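Local atomic coordinates of NDP-N-acetyl-D-galactosaminuronic acid dehydrogenase (Methanosarcina mazei Go1, PDB entry 3G79), a protein that probably oxidises UDP-N-acetyl-D-mannosamine to UDP-N-acetyl-D-mannosaminouronate, using two NAD(+) for each sugar nucleotide. Residues His335-Thr340 and Arg379-Lys384; Trp361-Asp366 and Arg371-Glu376; Asn407-Val412 and Lys436-Lys441. All coordinates share one frame; numbering follows the deposited sequence.

Contact 1. Residues His335-Thr340 and Arg379-Lys384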
loop_
_atom_site.group_PDB
_atom_site.type_symbol
_atom_site.label_atom_id
_atom_site.label_comp_id
_atom_site.label_asym_id
_atom_site.label_seq_id
_atom_site.Cartn_x
_atom_site.Cartn_y
_atom_site.Cartn_z
ATOM N N HIS A 335 -11.468 5.156 19.229
ATOM C CA HIS A 335 -12.628 4.929 18.395
ATOM C C HIS A 335 -13.480 3.784 18.942
ATOM O O HIS A 335 -14.739 3.847 18.901
ATOM C CB HIS A 335 -12.257 4.696 16.924
ATOM C CG HIS A 335 -13.441 4.415 16.062
ATOM N ND1 HIS A 335 -14.410 5.365 15.790
ATOM C CD2 HIS A 335 -13.860 3.273 15.472
ATOM C CE1 HIS A 335 -15.349 4.827 15.031
ATOM N NE2 HIS A 335 -15.038 3.560 14.828
ATOM N N MET A 336 -12.804 2.758 19.482
ATOM C CA MET A 336 -13.483 1.576 20.037
ATOM C C MET A 336 -14.308 2.023 21.204
ATOM O O MET A 336 -15.508 1.730 21.259
ATOM C CB MET A 336 -12.489 0.470 20.441
ATOM C CG MET A 336 -12.059 -0.463 19.279
ATOM S SD MET A 336 -13.302 -1.727 18.825
ATOM C CE MET A 336 -13.808 -0.927 17.366
ATOM N N TYR A 337 -13.660 2.760 22.120
ATOM C CA TYR A 337 -14.325 3.428 23.235
ATOM C C TYR A 337 -15.539 4.289 22.839
ATOM O O TYR A 337 -16.581 4.141 23.434
ATOM C CB TYR A 337 -13.321 4.276 24.011
ATOM C CG TYR A 337 -13.952 4.992 25.157
ATOM C CD1 TYR A 337 -14.235 4.320 26.345
ATOM C CD2 TYR A 337 -14.291 6.356 25.062
ATOM C CE1 TYR A 337 -14.830 4.975 27.414
ATOM C CE2 TYR A 337 -14.887 7.018 26.125
ATOM C CZ TYR A 337 -15.152 6.310 27.288
ATOM O OH TYR A 337 -15.734 6.940 28.332
ATOM N N ASN A 338 -15.417 5.198 21.863
ATOM C CA ASN A 338 -16.596 5.982 21.394
ATOM C C ASN A 338 -17.741 5.103 20.898
ATOM O O ASN A 338 -18.886 5.463 21.026
ATOM C CB ASN A 338 -16.258 6.998 20.278
ATOM C CG ASN A 338 -15.192 8.020 20.686
ATOM O OD1 ASN A 338 -15.139 8.506 21.841
ATOM N ND2 ASN A 338 -14.346 8.346 19.755
ATOM N N LEU A 339 -17.422 3.967 20.296
ATOM C CA LEU A 339 -18.430 3.080 19.766
ATOM C C LEU A 339 -19.144 2.402 20.931
ATOM O O LEU A 339 -20.380 2.255 20.920
ATOM C CB LEU A 339 -17.781 2.023 18.861
ATOM C CG LEU A 339 -17.274 2.310 17.439
ATOM C CD1 LEU A 339 -16.607 1.056 16.776
ATOM C CD2 LEU A 339 -18.364 2.868 16.529
ATOM N N THR A 340 -18.393 2.042 21.967
ATOM C CA THR A 340 -19.030 1.404 23.116
ATOM C C THR A 340 -19.901 2.381 23.924
ATOM O O THR A 340 -21.035 2.036 24.285
ATOM C CB THR A 340 -18.077 0.454 23.980
ATOM O OG1 THR A 340 -18.429 0.520 25.368
ATOM C CG2 THR A 340 -16.634 0.801 23.828
ATOM N N ARG A 379 -8.714 -0.221 27.741
ATOM C CA ARG A 379 -9.033 -0.538 29.126
ATOM C C ARG A 379 -8.917 0.703 29.998
ATOM O O ARG A 379 -9.743 0.924 30.892
ATOM C CB ARG A 379 -8.140 -1.664 29.661
ATOM C CG ARG A 379 -8.312 -1.924 31.138
ATOM C CD ARG A 379 -7.398 -3.001 31.619
ATOM N NE ARG A 379 -7.534 -3.178 33.037
ATOM C CZ ARG A 379 -6.794 -2.601 33.991
ATOM N NH1 ARG A 379 -5.809 -1.738 33.723
ATOM N NH2 ARG A 379 -7.069 -2.885 35.259
ATOM N N ASP A 380 -7.927 1.534 29.707
ATOM C CA ASP A 380 -7.689 2.730 30.496
ATOM C C ASP A 380 -8.769 3.787 30.382
ATOM O O ASP A 380 -9.132 4.407 31.399
ATOM C CB ASP A 380 -6.289 3.296 30.213
ATOM C CG ASP A 380 -5.206 2.577 31.022
ATOM O OD1 ASP A 380 -5.547 1.936 32.042
ATOM O OD2 ASP A 380 -4.017 2.649 30.653
ATOM N N LEU A 381 -9.290 3.985 29.162
ATOM C CA LEU A 381 -10.439 4.867 28.920
ATOM C C LEU A 381 -11.681 4.435 29.695
ATOM O O LEU A 381 -12.378 5.273 30.292
ATOM C CB LEU A 381 -10.755 4.967 27.425
ATOM C CG LEU A 381 -9.715 5.744 26.588
ATOM C CD1 LEU A 381 -9.881 5.484 25.104
ATOM C CD2 LEU A 381 -9.646 7.271 26.903
ATOM N N CYS A 382 -11.960 3.142 29.737
ATOM C CA CYS A 382 -13.141 2.722 30.459
ATOM C C CYS A 382 -13.041 2.959 31.963
ATOM O O CYS A 382 -13.998 3.406 32.585
ATOM C CB CYS A 382 -13.406 1.269 30.221
ATOM S SG CYS A 382 -13.576 0.945 28.509
ATOM N N LEU A 383 -11.872 2.660 32.528
ATOM C CA LEU A 383 -11.654 2.712 33.961
ATOM C C LEU A 383 -11.761 4.143 34.495
ATOM O O LEU A 383 -12.173 4.365 35.644
ATOM C CB LEU A 383 -10.304 2.065 34.303
ATOM C CG LEU A 383 -10.307 0.526 34.357
ATOM C CD1 LEU A 383 -8.913 -0.013 34.344
ATOM C CD2 LEU A 383 -11.053 -0.023 35.598
ATOM N N LYS A 384 -11.449 5.112 33.643
ATOM C CA LYS A 384 -11.433 6.502 34.061
ATOM C C LYS A 384 -12.836 7.046 34.041
ATOM O O LYS A 384 -13.208 7.869 34.876
ATOM C CB LYS A 384 -10.582 7.319 33.095
ATOM C CG LYS A 384 -9.555 8.248 33.766
ATOM C CD LYS A 384 -8.897 9.080 32.683
ATOM C CE LYS A 384 -9.834 10.200 32.253
ATOM N NZ LYS A 384 -9.898 10.250 30.773
#
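Tyr337 and Leu381 mark the closest approach of two helical backbones, their CA atoms 7.0 Å apart. Both segments are helical throughout. This is helix-helix packing: the long helix 321-345 lies against helix 375-385 of the Rossmann-like UDP-binding domain. No hydrogen bond joins the two segments, and the contact rests on one ring.

Tyr337 CB is directed toward the other helix, and with CG anti to the backbone N (chi1 179°) the ring lies against Leu381. Leu381 covers one face. Its CB is 4.0 Å from the Tyr337 ring centroid and 25° off the ring normal, a CH-pi contact. Leu381 CD1 reaches back to Tyr337 CB at 3.8 Å. Cys382 comes from another direction, and its buried sulfur makes a sulfur-aromatic contact at the ring edge. With an alanine here instead of Tyr337, Leu381 CB would probably face a gap and the Cys382 sulfur would lose its aromatic neighbour.

Met351 and Ala385 also touch the tyrosine. Elsewhere on helix 321-345, His335 NE2 bonds to Glu257, while His335 ND1 and Asn338 ND2 both bond to Asp313 of the second subunit. The helix therefore also takes part in the dimer interface. Cys382 SG lies 5.3 Å from the centroid of the Tyr337 ring, 84° off its normal, and 4.1 Å from Tyr337 CD1.

Contact 2. Residues Trp361-Asp366 and Arg371-Glu376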
loop_
_atom_site.group_PDB
_atom_site.type_symbol
_atom_site.label_atom_id
_atom_site.label_comp_id
_atom_site.label_asym_id
_atom_site.label_seq_id
_atom_site.Cartn_x
_atom_site.Cartn_y
_atom_site.Cartn_z
ATOM N N TRP A 361 -6.890 -9.640 24.992
ATOM C CA TRP A 361 -5.818 -8.790 25.470
ATOM C C TRP A 361 -4.588 -8.855 24.554
ATOM O O TRP A 361 -3.981 -7.824 24.286
ATOM C CB TRP A 361 -5.454 -9.177 26.895
ATOM C CG TRP A 361 -4.421 -8.302 27.506
ATOM C CD1 TRP A 361 -3.126 -8.602 27.683
ATOM C CD2 TRP A 361 -4.608 -6.981 28.037
ATOM N NE1 TRP A 361 -2.481 -7.570 28.311
ATOM C CE2 TRP A 361 -3.372 -6.561 28.541
ATOM C CE3 TRP A 361 -5.707 -6.134 28.162
ATOM C CZ2 TRP A 361 -3.190 -5.317 29.129
ATOM C CZ3 TRP A 361 -5.531 -4.914 28.753
ATOM C CH2 TRP A 361 -4.286 -4.512 29.237
ATOM N N ALA A 362 -4.193 -10.043 24.078
ATOM C CA ALA A 362 -3.220 -10.096 22.977
ATOM C C ALA A 362 -3.827 -9.428 21.743
ATOM O O ALA A 362 -5.013 -9.155 21.732
ATOM C CB ALA A 362 -2.839 -11.489 22.672
ATOM N N PHE A 363 -3.049 -9.149 20.708
ATOM C CA PHE A 363 -3.650 -8.460 19.538
ATOM C C PHE A 363 -3.620 -9.258 18.231
ATOM O O PHE A 363 -4.245 -8.835 17.260
ATOM C CB PHE A 363 -3.085 -7.040 19.346
ATOM C CG PHE A 363 -1.593 -6.999 19.297
ATOM C CD1 PHE A 363 -0.930 -7.033 18.067
ATOM C CD2 PHE A 363 -0.849 -6.962 20.477
ATOM C CE1 PHE A 363 0.470 -7.014 18.012
ATOM C CE2 PHE A 363 0.548 -6.966 20.459
ATOM C CZ PHE A 363 1.222 -6.984 19.233
ATOM N N ILE A 364 -2.927 -10.407 18.225
ATOM C CA ILE A 364 -2.970 -11.370 17.093
ATOM C C ILE A 364 -3.836 -12.590 17.381
ATOM O O ILE A 364 -3.751 -13.163 18.455
ATOM C CB ILE A 364 -1.559 -11.905 16.616
ATOM C CG1 ILE A 364 -0.443 -10.869 16.780
ATOM C CG2 ILE A 364 -1.647 -12.390 15.161
ATOM C CD1 ILE A 364 0.279 -11.026 18.068
ATOM N N LYS A 365 -4.617 -12.991 16.381
ATOM C CA LYS A 365 -5.505 -14.140 16.445
ATOM C C LYS A 365 -4.798 -15.322 17.075
ATOM O O LYS A 365 -4.022 -15.978 16.414
ATOM C CB LYS A 365 -5.992 -14.508 15.037
ATOM C CG LYS A 365 -6.882 -15.749 14.950
ATOM C CD LYS A 365 -7.423 -15.911 13.529
ATOM C CE LYS A 365 -8.486 -17.030 13.400
ATOM N NZ LYS A 365 -9.141 -17.074 12.020
ATOM N N ASP A 366 -5.040 -15.547 18.363
ATOM C CA ASP A 366 -4.509 -16.707 19.123
ATOM C C ASP A 366 -3.055 -16.634 19.590
ATOM O O ASP A 366 -2.381 -17.651 19.686
ATOM C CB ASP A 366 -4.810 -18.021 18.399
ATOM C CG ASP A 366 -6.296 -18.316 18.354
ATOM O OD1 ASP A 366 -6.776 -18.793 17.306
ATOM O OD2 ASP A 366 -6.996 -18.053 19.365
ATOM N N ARG A 371 2.613 -7.138 23.753
ATOM C CA ARG A 371 3.613 -6.091 23.716
ATOM C C ARG A 371 2.997 -4.869 23.032
ATOM O O ARG A 371 2.757 -4.873 21.818
ATOM C CB ARG A 371 4.850 -6.578 22.954
ATOM C CG ARG A 371 5.475 -7.895 23.455
ATOM C CD ARG A 371 6.093 -8.657 22.283
ATOM N NE ARG A 371 7.333 -9.341 22.634
ATOM C CZ ARG A 371 7.430 -10.627 22.984
ATOM N NH1 ARG A 371 6.341 -11.404 23.044
ATOM N NH2 ARG A 371 8.628 -11.139 23.271
ATOM N N ASN A 372 2.720 -3.837 23.826
ATOM C CA ASN A 372 2.016 -2.639 23.343
ATOM C C ASN A 372 0.613 -2.905 22.779
ATOM O O ASN A 372 0.280 -2.379 21.688
ATOM C CB ASN A 372 2.856 -1.896 22.285
ATOM C CG ASN A 372 4.124 -1.300 22.857
ATOM O OD1 ASN A 372 4.124 -0.751 23.953
ATOM N ND2 ASN A 372 5.207 -1.392 22.112
ATOM N N THR A 373 -0.190 -3.709 23.499
ATOM C CA THR A 373 -1.576 -4.016 23.092
ATOM C C THR A 373 -2.378 -2.765 22.985
ATOM O O THR A 373 -2.410 -2.003 23.922
ATOM C CB THR A 373 -2.408 -4.776 24.122
ATOM O OG1 THR A 373 -1.599 -5.287 25.196
ATOM C CG2 THR A 373 -3.181 -5.817 23.430
ATOM N N PRO A 374 -3.066 -2.578 21.860
ATOM C CA PRO A 374 -4.036 -1.497 21.795
ATOM C C PRO A 374 -5.207 -1.732 22.779
ATOM O O PRO A 374 -6.038 -0.823 22.974
ATOM C CB PRO A 374 -4.487 -1.497 20.328
ATOM C CG PRO A 374 -4.185 -2.912 19.822
ATOM C CD PRO A 374 -3.018 -3.391 20.623
ATOM N N SER A 375 -5.250 -2.902 23.429
ATOM C CA SER A 375 -6.254 -3.173 24.473
ATOM C C SER A 375 -5.988 -2.371 25.754
ATOM O O SER A 375 -6.923 -2.064 26.513
ATOM C CB SER A 375 -6.309 -4.670 24.814
ATOM O OG SER A 375 -6.588 -5.442 23.658
ATOM N N GLU A 376 -4.722 -2.036 25.997
ATOM C CA GLU A 376 -4.386 -1.257 27.182
ATOM C C GLU A 376 -4.997 0.149 27.121
ATOM O O GLU A 376 -5.828 0.461 27.952
ATOM C CB GLU A 376 -2.885 -1.222 27.439
ATOM C CG GLU A 376 -2.511 -0.665 28.760
ATOM C CD GLU A 376 -1.181 -1.210 29.248
ATOM O OE1 GLU A 376 -0.611 -0.618 30.193
ATOM O OE2 GLU A 376 -0.715 -2.247 28.711
#
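Trp361 lies along the start of helix 375-385, against Thr373, Ser375 and Glu376. Its CA is 5.7 Å from the CA of Ser375. From CB, the indole sets out with CG anti to the backbone N (chi1 -176°), and its six-membered ring ends up beside the helix start. CE3 meets the CB of Ser375 at 3.7 Å. CZ3 comes next, near the Ser375 carbonyl. CH2, at the tip, packs on the backbone of Glu376, 3.9 Å from its CA. CZ2 lies 4.0 Å from Glu376 OE2, with the ring and carboxylate planes 23° apart. On the pyrrole side, NE1 and CE2 have Thr373 OG1, as modelled, over one face, nearer the ring's margin than its middle.

The polar groups around the indole have their own partners. Ser375 OG bonds to Gly360 O, Glu376 OE2 to the hydroxyl of Tyr399 and, as modelled, Thr373 OG1 to Ala370 O. The Thr373 methyl is placed too close to the Trp361 carbonyl, so the rotation of this side chain is doubtful. Tyr399 also meets Trp361 edge-to-face. Asp393 OD1 bonds to the backbone N of both Trp361 and Ala362, which steadies the chain where the indole starts.

Phe363 makes the second half of the contact. Its CB packs on Pro374 CD at 3.9 Å, the two side chains crossing at about a right angle. Farther along the ring, CE2 comes 3.3 Å from Arg371 O. Glu376 N bonds to Thr373 O at 3.1 Å, a first turn leading into the helix.

The whole is the loop joining the first strand, 355-359, to the first helix, 375-385, of the Rossmann-like UDP-binding domain.

Contact 3. Residues Asn407-Val412 and Lys436-Lys441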
loop_
_atom_site.group_PDB
_atom_site.type_symbol
_atom_site.label_atom_id
_atom_site.label_comp_id
_atom_site.label_asym_id
_atom_site.label_seq_id
_atom_site.Cartn_x
_atom_site.Cartn_y
_atom_site.Cartn_z
ATOM N N ASN A 407 -11.378 -17.797 32.027
ATOM C CA ASN A 407 -12.776 -18.205 31.774
ATOM C C ASN A 407 -13.759 -17.097 31.372
ATOM O O ASN A 407 -13.991 -16.111 32.085
ATOM C CB ASN A 407 -13.308 -19.239 32.816
ATOM C CG ASN A 407 -14.250 -18.646 33.856
ATOM O OD1 ASN A 407 -15.467 -18.646 33.672
ATOM N ND2 ASN A 407 -13.692 -18.173 34.968
ATOM N N LEU A 408 -14.291 -17.294 30.167
ATOM C CA LEU A 408 -15.123 -16.346 29.471
ATOM C C LEU A 408 -16.333 -16.004 30.318
ATOM O O LEU A 408 -16.668 -14.831 30.479
ATOM C CB LEU A 408 -15.564 -16.954 28.140
ATOM C CG LEU A 408 -15.550 -16.096 26.875
ATOM C CD1 LEU A 408 -16.625 -16.543 25.903
ATOM C CD2 LEU A 408 -15.685 -14.644 27.189
ATOM N N GLU A 409 -16.955 -17.046 30.870
ATOM C CA GLU A 409 -18.194 -16.966 31.649
ATOM C C GLU A 409 -18.076 -15.932 32.762
ATOM O O GLU A 409 -18.963 -15.084 32.945
ATOM C CB GLU A 409 -18.545 -18.356 32.223
ATOM C CG GLU A 409 -19.998 -18.565 32.701
ATOM C CD GLU A 409 -20.303 -17.967 34.084
ATOM O OE1 GLU A 409 -19.397 -17.891 34.945
ATOM O OE2 GLU A 409 -21.476 -17.572 34.316
ATOM N N GLU A 410 -16.982 -15.987 33.511
ATOM C CA GLU A 410 -16.919 -15.105 34.666
ATOM C C GLU A 410 -16.725 -13.668 34.184
ATOM O O GLU A 410 -17.329 -12.745 34.695
ATOM C CB GLU A 410 -15.938 -15.611 35.765
ATOM C CG GLU A 410 -14.475 -15.224 35.700
ATOM C CD GLU A 410 -13.729 -15.500 37.039
ATOM O OE1 GLU A 410 -12.724 -14.799 37.319
ATOM O OE2 GLU A 410 -14.153 -16.408 37.809
ATOM N N VAL A 411 -15.926 -13.516 33.140
ATOM C CA VAL A 411 -15.698 -12.220 32.517
ATOM C C VAL A 411 -16.973 -11.636 31.906
ATOM O O VAL A 411 -17.250 -10.457 32.066
ATOM C CB VAL A 411 -14.599 -12.303 31.482
ATOM C CG1 VAL A 411 -14.576 -11.027 30.655
ATOM C CG2 VAL A 411 -13.270 -12.521 32.177
ATOM N N VAL A 412 -17.764 -12.470 31.253
ATOM C CA VAL A 412 -18.952 -11.989 30.565
ATOM C C VAL A 412 -20.172 -11.838 31.468
ATOM O O VAL A 412 -21.054 -11.032 31.178
ATOM C CB VAL A 412 -19.249 -12.849 29.312
ATOM C CG1 VAL A 412 -20.666 -12.664 28.796
ATOM C CG2 VAL A 412 -18.303 -12.495 28.261
ATOM N N LYS A 436 -25.809 -13.531 25.652
ATOM C CA LYS A 436 -27.017 -12.872 26.106
ATOM C C LYS A 436 -27.389 -13.346 27.497
ATOM O O LYS A 436 -27.734 -12.541 28.352
ATOM C CB LYS A 436 -28.180 -13.142 25.159
ATOM C CG LYS A 436 -29.220 -12.019 25.104
ATOM C CD LYS A 436 -30.345 -12.231 26.074
ATOM C CE LYS A 436 -31.333 -11.047 26.057
ATOM N NZ LYS A 436 -32.057 -10.933 24.749
ATOM N N LYS A 437 -27.332 -14.650 27.724
ATOM C CA LYS A 437 -27.778 -15.154 29.015
ATOM C C LYS A 437 -26.731 -14.943 30.099
ATOM O O LYS A 437 -27.069 -14.560 31.208
ATOM C CB LYS A 437 -28.355 -16.589 28.948
ATOM C CG LYS A 437 -27.380 -17.773 28.865
ATOM C CD LYS A 437 -27.931 -18.916 27.948
ATOM C CE LYS A 437 -29.483 -19.046 27.998
ATOM N NZ LYS A 437 -30.105 -19.286 26.648
ATOM N N VAL A 438 -25.464 -15.142 29.776
ATOM C CA VAL A 438 -24.436 -14.914 30.762
ATOM C C VAL A 438 -24.353 -13.430 31.119
ATOM O O VAL A 438 -24.344 -13.079 32.289
ATOM C CB VAL A 438 -23.130 -15.447 30.284
ATOM C CG1 VAL A 438 -22.062 -15.101 31.274
ATOM C CG2 VAL A 438 -23.230 -16.957 30.152
ATOM N N SER A 439 -24.332 -12.551 30.121
ATOM C CA SER A 439 -24.384 -11.124 30.413
ATOM C C SER A 439 -25.666 -10.829 31.199
ATOM O O SER A 439 -25.705 -9.911 32.029
ATOM C CB SER A 439 -24.318 -10.268 29.129
ATOM O OG SER A 439 -25.568 -10.200 28.444
ATOM N N ALA A 440 -26.704 -11.639 30.967
ATOM C CA ALA A 440 -28.054 -11.295 31.417
ATOM C C ALA A 440 -28.238 -9.906 30.788
ATOM O O ALA A 440 -27.337 -9.452 30.079
ATOM C CB ALA A 440 -28.143 -11.282 32.952
ATOM N N LYS A 441 -29.371 -9.246 30.945
ATOM C CA LYS A 441 -29.510 -7.880 30.391
ATOM C C LYS A 441 -30.760 -7.533 29.610
ATOM O O LYS A 441 -31.505 -6.609 29.994
ATOM C CB LYS A 441 -28.293 -7.436 29.621
ATOM C CG LYS A 441 -27.470 -6.401 30.332
ATOM C CD LYS A 441 -27.298 -6.684 31.821
ATOM C CE LYS A 441 -25.884 -6.424 32.191
ATOM N NZ LYS A 441 -25.712 -6.244 33.624
#
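Val412 and Val438 each hold CG1 anti to the backbone N (chi1 163° and 176°), and these two methyls meet at 3.7 Å. The side chains cross at about a right angle. Val438 points at the other helix and is the main apolar group of the contact. Its CG1 also lies 3.5 Å from Glu409 O, so one methyl packs on both a side chain and a backbone carbonyl one turn earlier.

Glu409 leaves its helix with CG anti to the backbone N, then bends at chi2. The bend brings OE2 to 4.0 Å from Val438 CG1. The other carboxylate oxygen, OE1, forms a salt bridge with Arg413, and the acid crosses Val438 at a slant.

The backbones come closest at Val412 and Ser439, with CA atoms 5.5 Å apart. Here the CA-H of Ser439 points to Val412 O, with a CA to O distance of 3.4 Å and an angle of 144° at the hydrogen. No conventional hydrogen bond crosses between the segments.

Both segments include a helix end. Asn407 is the N-cap of helix 408-412: its OD1 accepts from Glu410 N at 3.1 Å, with the donor above the carbonyl plane. At the end of helix 432-439, Ala440 takes a positive phi and turns the chain out of the helix.

Helix 408-412 packs on the parallel sheet, and the end of helix 432-439 meets its flank. Val412 also touches Ala357 and Leu359 of strand 355-359, and Val411 reaches Met390 and His392 of strand 388-392. Ser439 touches Pro444, just before strand 445-448. Val438 shares a backbone hydrogen bond with Asn414, just before strand 417-420.

In the fold
All three contacts involve the UDP-binding domain. Contacts 1 and 2 share helix 375-385 and touch where Arg379 CD packs on Trp361 CZ3 at 3.9 Å. Contact 3 lies across the parallel sheet from that helix and touches neither; its centre is about 19 Å from that of contact 1 and about 21 Å from that of contact 2. Contact 2 is the buried one. Its indole packs among polar groups that bond to nearby loops, and its phenyl ring lies against a proline. None of the three has a hydrogen bond between its segments. Contacts 1 and 3 are partly buried helix pairs. Contact 1 relies on a ring and a sulfur and joins the domain to helix 321-345. Contact 3 uses small branched side chains and a CA-H contact.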